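Flagellar motor switch protein FliG (Helicobacter pylori 26695, PDB 5WUJ) forms part of a switch complex, proposed to sit at the basal-body base, contacting motor components that determine rotation direction, and is required for flagellum synthesis and motility. Local coordinates at residues K2-L10 and D54-L62; G79-L87 and K97-K105. All coordinates share one frame; numbering follows the deposited sequence.

Contact 1 of 2, residues K2-L10 and D54-L62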
loop_
_atom_site.group_PDB
_atom_site.type_symbol
_atom_site.label_atom_id
_atom_site.label_comp_id
_atom_site.label_asym_id
_atom_site.label_seq_id
_atom_site.Cartn_x
_atom_site.Cartn_y
_atom_site.Cartn_z
ATOM N N LYS B 2 12.873 12.115 9.728
ATOM C CA LYS B 2 11.807 13.065 9.524
ATOM C C LYS B 2 10.706 12.388 8.703
ATOM O O LYS B 2 9.526 12.634 8.906
ATOM C CB LYS B 2 12.338 14.292 8.793
ATOM C CG LYS B 2 11.416 15.493 8.850
ATOM C CD LYS B 2 12.206 16.786 8.876
ATOM C CE LYS B 2 11.290 17.992 9.024
ATOM N NZ LYS B 2 11.843 19.204 8.355
ATOM N N GLN B 3 11.109 11.532 7.774
ATOM C CA GLN B 3 10.162 10.819 6.945
ATOM C C GLN B 3 9.364 9.891 7.827
ATOM O O GLN B 3 8.157 9.792 7.708
ATOM C CB GLN B 3 10.888 10.015 5.880
ATOM C CG GLN B 3 11.585 10.866 4.844
ATOM C CD GLN B 3 12.279 10.042 3.791
ATOM O OE1 GLN B 3 12.869 9.016 4.085
ATOM N NE2 GLN B 3 12.203 10.486 2.561
ATOM N N LYS B 4 10.058 9.206 8.716
ATOM C CA LYS B 4 9.411 8.300 9.628
ATOM C C LYS B 4 8.393 9.066 10.443
ATOM O O LYS B 4 7.254 8.650 10.570
ATOM C CB LYS B 4 10.436 7.660 10.551
ATOM C CG LYS B 4 9.944 6.417 11.260
ATOM C CD LYS B 4 8.474 6.174 10.998
ATOM C CE LYS B 4 7.980 4.954 11.750
ATOM N NZ LYS B 4 8.472 3.694 11.137
ATOM N N ALA B 5 8.813 10.187 11.008
ATOM C CA ALA B 5 7.900 11.003 11.802
ATOM C C ALA B 5 6.692 11.415 10.978
ATOM O O ALA B 5 5.550 11.357 11.450
ATOM C CB ALA B 5 8.621 12.237 12.345
ATOM N N GLN B 6 6.929 11.838 9.736
ATOM C CA GLN B 6 5.822 12.230 8.878
ATOM C C GLN B 6 4.941 11.032 8.519
ATOM O O GLN B 6 3.722 11.181 8.380
ATOM C CB GLN B 6 6.370 12.922 7.633
ATOM C CG GLN B 6 5.307 13.515 6.726
ATOM C CD GLN B 6 5.789 13.679 5.295
ATOM O OE1 GLN B 6 6.991 13.813 5.042
ATOM N NE2 GLN B 6 4.851 13.651 4.346
ATOM N N LEU B 7 5.526 9.832 8.418
ATOM C CA LEU B 7 4.742 8.649 8.061
ATOM C C LEU B 7 3.809 8.226 9.191
ATOM O O LEU B 7 2.681 7.787 8.936
ATOM C CB LEU B 7 5.666 7.492 7.684
ATOM C CG LEU B 7 5.060 6.084 7.729
ATOM C CD1 LEU B 7 4.023 5.873 6.617
ATOM C CD2 LEU B 7 6.157 5.030 7.657
ATOM N N ASP B 8 4.257 8.340 10.443
ATOM C CA ASP B 8 3.439 7.886 11.561
ATOM C C ASP B 8 2.329 8.858 11.926
ATOM O O ASP B 8 1.465 8.506 12.737
ATOM C CB ASP B 8 4.311 7.631 12.788
ATOM C CG ASP B 8 5.405 6.630 12.514
ATOM O OD1 ASP B 8 5.184 5.720 11.681
ATOM O OD2 ASP B 8 6.484 6.759 13.126
ATOM N N GLU B 9 2.324 10.060 11.359
ATOM C CA GLU B 9 1.261 11.016 11.619
ATOM C C GLU B 9 0.309 11.159 10.439
ATOM O O GLU B 9 -0.592 12.002 10.475
ATOM C CB GLU B 9 1.858 12.369 12.002
ATOM C CG GLU B 9 2.532 12.369 13.374
ATOM C CD GLU B 9 1.551 12.093 14.509
ATOM O OE1 GLU B 9 1.974 11.525 15.538
ATOM O OE2 GLU B 9 0.356 12.441 14.372
ATOM N N LEU B 10 0.487 10.359 9.393
ATOM C CA LEU B 10 -0.496 10.313 8.319
ATOM C C LEU B 10 -1.788 9.682 8.825
ATOM O O LEU B 10 -1.770 8.620 9.446
ATOM C CB LEU B 10 0.033 9.511 7.132
ATOM C CG LEU B 10 1.151 10.116 6.295
ATOM C CD1 LEU B 10 1.570 9.087 5.265
ATOM C CD2 LEU B 10 0.705 11.421 5.631
ATOM N N ASP B 54 7.207 12.134 -0.880
ATOM C CA ASP B 54 8.411 11.322 -1.044
ATOM C C ASP B 54 8.048 9.907 -1.479
ATOM O O ASP B 54 7.085 9.316 -0.980
ATOM C CB ASP B 54 9.200 11.254 0.270
ATOM C CG ASP B 54 9.948 12.540 0.583
ATOM O OD1 ASP B 54 9.910 13.478 -0.244
ATOM O OD2 ASP B 54 10.565 12.612 1.669
ATOM N N LYS B 55 8.823 9.361 -2.418
ATOM C CA LYS B 55 8.528 8.013 -2.886
ATOM C C LYS B 55 8.770 6.974 -1.797
ATOM O O LYS B 55 8.068 5.957 -1.762
ATOM C CB LYS B 55 9.334 7.670 -4.141
ATOM C CG LYS B 55 8.705 6.507 -4.916
ATOM C CD LYS B 55 9.660 5.880 -5.920
ATOM C CE LYS B 55 8.958 4.788 -6.728
ATOM N NZ LYS B 55 9.822 4.203 -7.798
ATOM N N GLN B 56 9.740 7.208 -0.901
ATOM C CA GLN B 56 9.995 6.249 0.177
ATOM C C GLN B 56 8.815 6.168 1.146
ATOM O O GLN B 56 8.484 5.085 1.641
ATOM C CB GLN B 56 11.281 6.611 0.928
ATOM C CG GLN B 56 12.529 6.752 0.044
ATOM C CD GLN B 56 12.850 8.202 -0.293
ATOM O OE1 GLN B 56 12.198 8.817 -1.141
ATOM N NE2 GLN B 56 13.860 8.755 0.371
ATOM N N ILE B 57 8.166 7.297 1.429
ATOM C CA ILE B 57 6.965 7.263 2.250
ATOM C C ILE B 57 5.841 6.548 1.515
ATOM O O ILE B 57 5.093 5.758 2.110
ATOM C CB ILE B 57 6.559 8.687 2.658
ATOM C CG1 ILE B 57 7.547 9.240 3.697
ATOM C CG2 ILE B 57 5.093 8.715 3.148
ATOM C CD1 ILE B 57 7.387 10.720 3.969
ATOM N N GLY B 58 5.696 6.807 0.214
ATOM C CA GLY B 58 4.702 6.072 -0.555
ATOM C C GLY B 58 4.947 4.574 -0.521
ATOM O O GLY B 58 4.012 3.783 -0.357
ATOM N N ALA B 59 6.217 4.170 -0.645
ATOM C CA ALA B 59 6.572 2.756 -0.622
ATOM C C ALA B 59 6.241 2.130 0.722
ATOM O O ALA B 59 5.808 0.975 0.787
ATOM C CB ALA B 59 8.068 2.583 -0.924
ATOM N N ALA B 60 6.488 2.863 1.809
ATOM C CA ALA B 60 6.116 2.382 3.134
ATOM C C ALA B 60 4.598 2.231 3.263
ATOM O O ALA B 60 4.115 1.302 3.925
ATOM C CB ALA B 60 6.659 3.338 4.196
ATOM N N VAL B 61 3.834 3.132 2.630
ATOM C CA VAL B 61 2.374 3.010 2.626
ATOM C C VAL B 61 1.942 1.769 1.852
ATOM O O VAL B 61 1.079 1.005 2.308
ATOM C CB VAL B 61 1.718 4.289 2.061
ATOM C CG1 VAL B 61 0.192 4.079 1.783
ATOM C CG2 VAL B 61 1.882 5.436 3.039
ATOM N N LEU B 62 2.529 1.546 0.671
ATOM C CA LEU B 62 2.187 0.353 -0.100
ATOM C C LEU B 62 2.494 -0.916 0.681
ATOM O O LEU B 62 1.716 -1.878 0.657
ATOM C CB LEU B 62 2.953 0.336 -1.420
ATOM C CG LEU B 62 2.549 1.374 -2.435
ATOM C CD1 LEU B 62 3.219 1.064 -3.776
ATOM C CD2 LEU B 62 1.025 1.446 -2.542
HETATM O O HOH W 1 6.851 13.519 1.663
#
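I57 pushes its side chain between Q3, Q6 and L10 where the short N-terminal helix 2-8 lies against the start of helix 55-71, in the all-helical N-terminal domain of FliG. The two helix segments cross at -46° with their axes 10.2 Å apart, a spacing wide enough for branched aliphatic side chains. The tight part is apolar. With its CG1 beside the backbone N (chi1 -72°) and the chain extended beyond it, I57 carries CD1 to the first helix, while CG2 turns to L10 CD1 at 4.1 Å. L7 divides its branches: CD2 rests at 3.9 Å on A60 CB, a methyl small enough to fit beneath it, and CD1 leans obliquely on V61 CG2. L10 and V61 both continue onto I18 of helix 12-23, so this end of the contact merges with the domain core.

Towards the beginning of both helices the contact becomes polar and opens to solvent, Q6 being exposed, Q3 and D54 partly so. Q6 crosses I57 at about a right angle, its amide lying over the CD1 methyl, and a water accepts a bond from D54 N and a weak one from Q6 NE2. Q3 lays CB against the end of I57 and carries its amide on to D54. The Q3 NE2 to D54 OD2 hydrogen bond, 2.8 Å long and nearly straight at 165°, meets the oxygen from above the carboxylate plane.

Contact 2 of 2, residues G79-L87 and K97-K105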
loop_
_atom_site.group_PDB
_atom_site.type_symbol
_atom_site.label_atom_id
_atom_site.label_comp_id
_atom_site.label_asym_id
_atom_site.label_seq_id
_atom_site.Cartn_x
_atom_site.Cartn_y
_atom_site.Cartn_z
ATOM N N GLY B 79 3.886 -14.292 -2.024
ATOM C CA GLY B 79 4.240 -14.657 -0.662
ATOM C C GLY B 79 5.713 -14.470 -0.340
ATOM O O GLY B 79 6.064 -14.127 0.795
ATOM N N LEU B 80 6.595 -14.674 -1.328
ATOM C CA LEU B 80 8.030 -14.516 -1.091
ATOM C C LEU B 80 8.365 -13.087 -0.666
ATOM O O LEU B 80 9.097 -12.871 0.307
ATOM C CB LEU B 80 8.809 -14.908 -2.353
ATOM C CG LEU B 80 10.170 -15.595 -2.266
ATOM C CD1 LEU B 80 10.163 -16.748 -1.256
ATOM C CD2 LEU B 80 10.606 -16.091 -3.650
ATOM N N GLU B 81 7.836 -12.095 -1.392
ATOM C CA GLU B 81 8.064 -10.692 -1.055
ATOM C C GLU B 81 7.411 -10.322 0.269
ATOM O O GLU B 81 7.939 -9.485 1.015
ATOM C CB GLU B 81 7.519 -9.808 -2.181
ATOM C CG GLU B 81 7.503 -8.301 -1.927
ATOM C CD GLU B 81 8.858 -7.725 -1.506
ATOM O OE1 GLU B 81 8.867 -6.681 -0.814
ATOM O OE2 GLU B 81 9.912 -8.295 -1.875
ATOM N N TYR B 82 6.256 -10.919 0.569
ATOM C CA TYR B 82 5.631 -10.694 1.862
ATOM C C TYR B 82 6.506 -11.239 2.989
ATOM O O TYR B 82 6.736 -10.560 4.002
ATOM C CB TYR B 82 4.236 -11.339 1.887
ATOM C CG TYR B 82 3.543 -11.186 3.216
ATOM C CD1 TYR B 82 3.312 -9.924 3.758
ATOM C CD2 TYR B 82 3.133 -12.297 3.944
ATOM C CE1 TYR B 82 2.676 -9.771 4.985
ATOM C CE2 TYR B 82 2.498 -12.152 5.166
ATOM C CZ TYR B 82 2.274 -10.888 5.680
ATOM O OH TYR B 82 1.650 -10.745 6.897
ATOM N N ALA B 83 6.988 -12.477 2.837
ATOM C CA ALA B 83 7.946 -13.029 3.797
ATOM C C ALA B 83 9.164 -12.124 3.950
ATOM O O ALA B 83 9.607 -11.839 5.071
ATOM C CB ALA B 83 8.379 -14.426 3.352
ATOM N N ARG B 84 9.706 -11.655 2.825
ATOM C CA ARG B 84 10.894 -10.806 2.853
ATOM C C ARG B 84 10.652 -9.542 3.671
ATOM O O ARG B 84 11.511 -9.131 4.461
ATOM C CB ARG B 84 11.293 -10.468 1.414
ATOM C CG ARG B 84 12.687 -9.912 1.214
ATOM C CD ARG B 84 12.909 -9.588 -0.271
ATOM N NE ARG B 84 13.192 -10.782 -1.073
ATOM C CZ ARG B 84 12.416 -11.255 -2.056
ATOM N NH1 ARG B 84 11.281 -10.645 -2.389
ATOM N NH2 ARG B 84 12.780 -12.356 -2.717
ATOM N N GLU B 85 9.482 -8.914 3.500
ATOM C CA GLU B 85 9.141 -7.731 4.289
ATOM C C GLU B 85 8.946 -8.078 5.758
ATOM O O GLU B 85 9.426 -7.357 6.641
ATOM C CB GLU B 85 7.872 -7.077 3.743
ATOM C CG GLU B 85 8.022 -6.507 2.349
ATOM C CD GLU B 85 6.689 -6.066 1.744
ATOM O OE1 GLU B 85 5.683 -5.988 2.483
ATOM O OE2 GLU B 85 6.650 -5.806 0.525
ATOM N N LEU B 86 8.238 -9.175 6.031
ATOM C CA LEU B 86 8.012 -9.604 7.409
ATOM C C LEU B 86 9.330 -9.897 8.131
ATOM O O LEU B 86 9.557 -9.426 9.254
ATOM C CB LEU B 86 7.123 -10.842 7.413
ATOM C CG LEU B 86 6.871 -11.497 8.770
ATOM C CD1 LEU B 86 6.104 -10.540 9.678
ATOM C CD2 LEU B 86 6.102 -12.805 8.600
ATOM N N LEU B 87 10.197 -10.706 7.512
ATOM C CA LEU B 87 11.439 -11.106 8.174
ATOM C C LEU B 87 12.377 -9.922 8.354
ATOM O O LEU B 87 13.086 -9.833 9.364
ATOM C CB LEU B 87 12.120 -12.213 7.378
ATOM C CG LEU B 87 11.282 -13.489 7.363
ATOM C CD1 LEU B 87 11.610 -14.370 6.165
ATOM C CD2 LEU B 87 11.449 -14.257 8.670
ATOM N N LYS B 97 17.865 -12.187 5.256
ATOM C CA LYS B 97 18.349 -12.715 3.985
ATOM C C LYS B 97 18.770 -14.178 4.119
ATOM O O LYS B 97 18.535 -14.985 3.215
ATOM C CB LYS B 97 19.491 -11.849 3.443
ATOM C CG LYS B 97 20.312 -12.544 2.383
ATOM C CD LYS B 97 20.233 -11.832 1.042
ATOM C CE LYS B 97 20.532 -12.782 -0.114
ATOM N NZ LYS B 97 19.696 -12.504 -1.322
ATOM N N LYS B 98 19.368 -14.552 5.251
ATOM C CA LYS B 98 19.745 -15.955 5.406
ATOM C C LYS B 98 18.512 -16.838 5.537
ATOM O O LYS B 98 18.474 -17.944 4.984
ATOM C CB LYS B 98 20.711 -16.139 6.588
ATOM C CG LYS B 98 21.828 -15.096 6.592
ATOM C CD LYS B 98 22.640 -15.058 7.880
ATOM C CE LYS B 98 22.978 -16.433 8.407
ATOM N NZ LYS B 98 24.282 -16.396 9.123
ATOM N N VAL B 99 17.477 -16.356 6.237
ATOM C CA VAL B 99 16.190 -17.051 6.207
ATOM C C VAL B 99 15.639 -17.083 4.784
ATOM O O VAL B 99 15.213 -18.134 4.287
ATOM C CB VAL B 99 15.190 -16.401 7.174
ATOM C CG1 VAL B 99 13.793 -17.003 6.971
ATOM C CG2 VAL B 99 15.660 -16.601 8.618
ATOM N N MET B 100 15.679 -15.937 4.097
ATOM C CA MET B 100 15.095 -15.865 2.762
ATOM C C MET B 100 15.750 -16.853 1.802
ATOM O O MET B 100 15.057 -17.527 1.030
ATOM C CB MET B 100 15.186 -14.442 2.214
ATOM C CG MET B 100 14.176 -13.520 2.867
ATOM S SD MET B 100 12.480 -14.060 2.572
ATOM C CE MET B 100 12.515 -14.195 0.777
ATOM N N ASP B 101 17.079 -16.973 1.850
ATOM C CA ASP B 101 17.752 -17.954 1.004
ATOM C C ASP B 101 17.267 -19.369 1.311
ATOM O O ASP B 101 16.972 -20.143 0.394
ATOM C CB ASP B 101 19.269 -17.849 1.161
ATOM C CG ASP B 101 19.828 -16.563 0.575
ATOM O OD1 ASP B 101 19.230 -16.021 -0.383
ATOM O OD2 ASP B 101 20.884 -16.116 1.060
ATOM N N LYS B 102 17.153 -19.720 2.596
ATOM C CA LYS B 102 16.609 -21.033 2.930
ATOM C C LYS B 102 15.136 -21.132 2.556
ATOM O O LYS B 102 14.658 -22.221 2.220
ATOM C CB LYS B 102 16.808 -21.346 4.419
ATOM C CG LYS B 102 18.218 -21.789 4.773
ATOM C CD LYS B 102 18.217 -23.066 5.605
ATOM C CE LYS B 102 19.640 -23.508 5.936
ATOM N NZ LYS B 102 19.749 -24.931 6.387
ATOM N N LEU B 103 14.416 -20.008 2.569
ATOM C CA LEU B 103 12.985 -20.027 2.278
ATOM C C LEU B 103 12.714 -20.262 0.796
ATOM O O LEU B 103 11.736 -20.932 0.440
ATOM C CB LEU B 103 12.344 -18.715 2.735
ATOM C CG LEU B 103 10.848 -18.678 3.021
ATOM C CD1 LEU B 103 10.380 -19.946 3.697
ATOM C CD2 LEU B 103 10.547 -17.493 3.908
ATOM N N THR B 104 13.553 -19.700 -0.084
ATOM C CA THR B 104 13.362 -19.892 -1.521
ATOM C C THR B 104 13.657 -21.332 -1.938
ATOM O O THR B 104 12.972 -21.878 -2.810
ATOM C CB THR B 104 14.231 -18.903 -2.308
ATOM O OG1 THR B 104 14.190 -17.618 -1.671
ATOM C CG2 THR B 104 13.742 -18.775 -3.739
ATOM N N LYS B 105 14.667 -21.961 -1.329
ATOM C CA LYS B 105 14.943 -23.398 -1.506
ATOM C C LYS B 105 13.915 -24.265 -0.771
ATOM O O LYS B 105 12.773 -24.431 -1.215
ATOM C CB LYS B 105 16.350 -23.754 -1.005
ATOM C CG LYS B 105 17.489 -23.332 -1.920
ATOM C CD LYS B 105 18.750 -24.134 -1.631
ATOM C CE LYS B 105 18.596 -25.600 -2.045
ATOM N NZ LYS B 105 19.694 -26.483 -1.530
#
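M100 points its thioether at the backbone of the facing helix, and the other side chains are arranged around it. Its CG lies beside the backbone N (chi1 -75°), and further bends at chi2 and chi3 curl the chain so that SD comes to 3.6 Å from R84 CA while CE turns toward L80. An unbranched, flexible methionine can fold into such a space. R84 crosses it at about a right angle, and the CE methyl lies over one face of the guanidinium, 3.9 Å from R84 NE. The same flat group is held from its own helix by a salt bridge: R84 NH1 donates to E81 OE2 over 2.8 Å, on the anti side of the carboxylate and almost in the guanidinium plane.

Helices 79-91 and 93-104 form an antiparallel helical hairpin, their segments inclined at 157° with axes 9.8 Å apart, and M100 is a knob in the hole made by L80, A83, R84 and L87. Beside this knob, L87 crosses V99 at about a right angle, CD1 meeting V99 CG1 at 3.5 Å. A83, with only a methyl, leaves room for L103, whose CD2 touches A83 CB at 3.8 Å. At the more exposed end L80 lies across T104, CD2 against CG2; the threonine hydroxyl turns back along its own helix, and T104 OG1 donates to M100 O at 2.8 Å, from above the carbonyl plane.

The two contacts follow one another along the chain: contact 1 is complete at residue 62, before contact 2 opens at residue 79. Their centres are 24 Å apart and their nearest atoms about 6 Å. Helix 55-71, which supplies the second half of contact 1, leads on to helix 79-91, the first half of contact 2; Y82 and E85 of the latter pack on F66 of the former. Contact 1 thus joins the chain's beginning to this long central helix, whereas contact 2 is a hairpin of the last two helices, nearer the surface. Segments 54-62 and 79-87 both also meet a chain of another protein, through K55 and E81 among others.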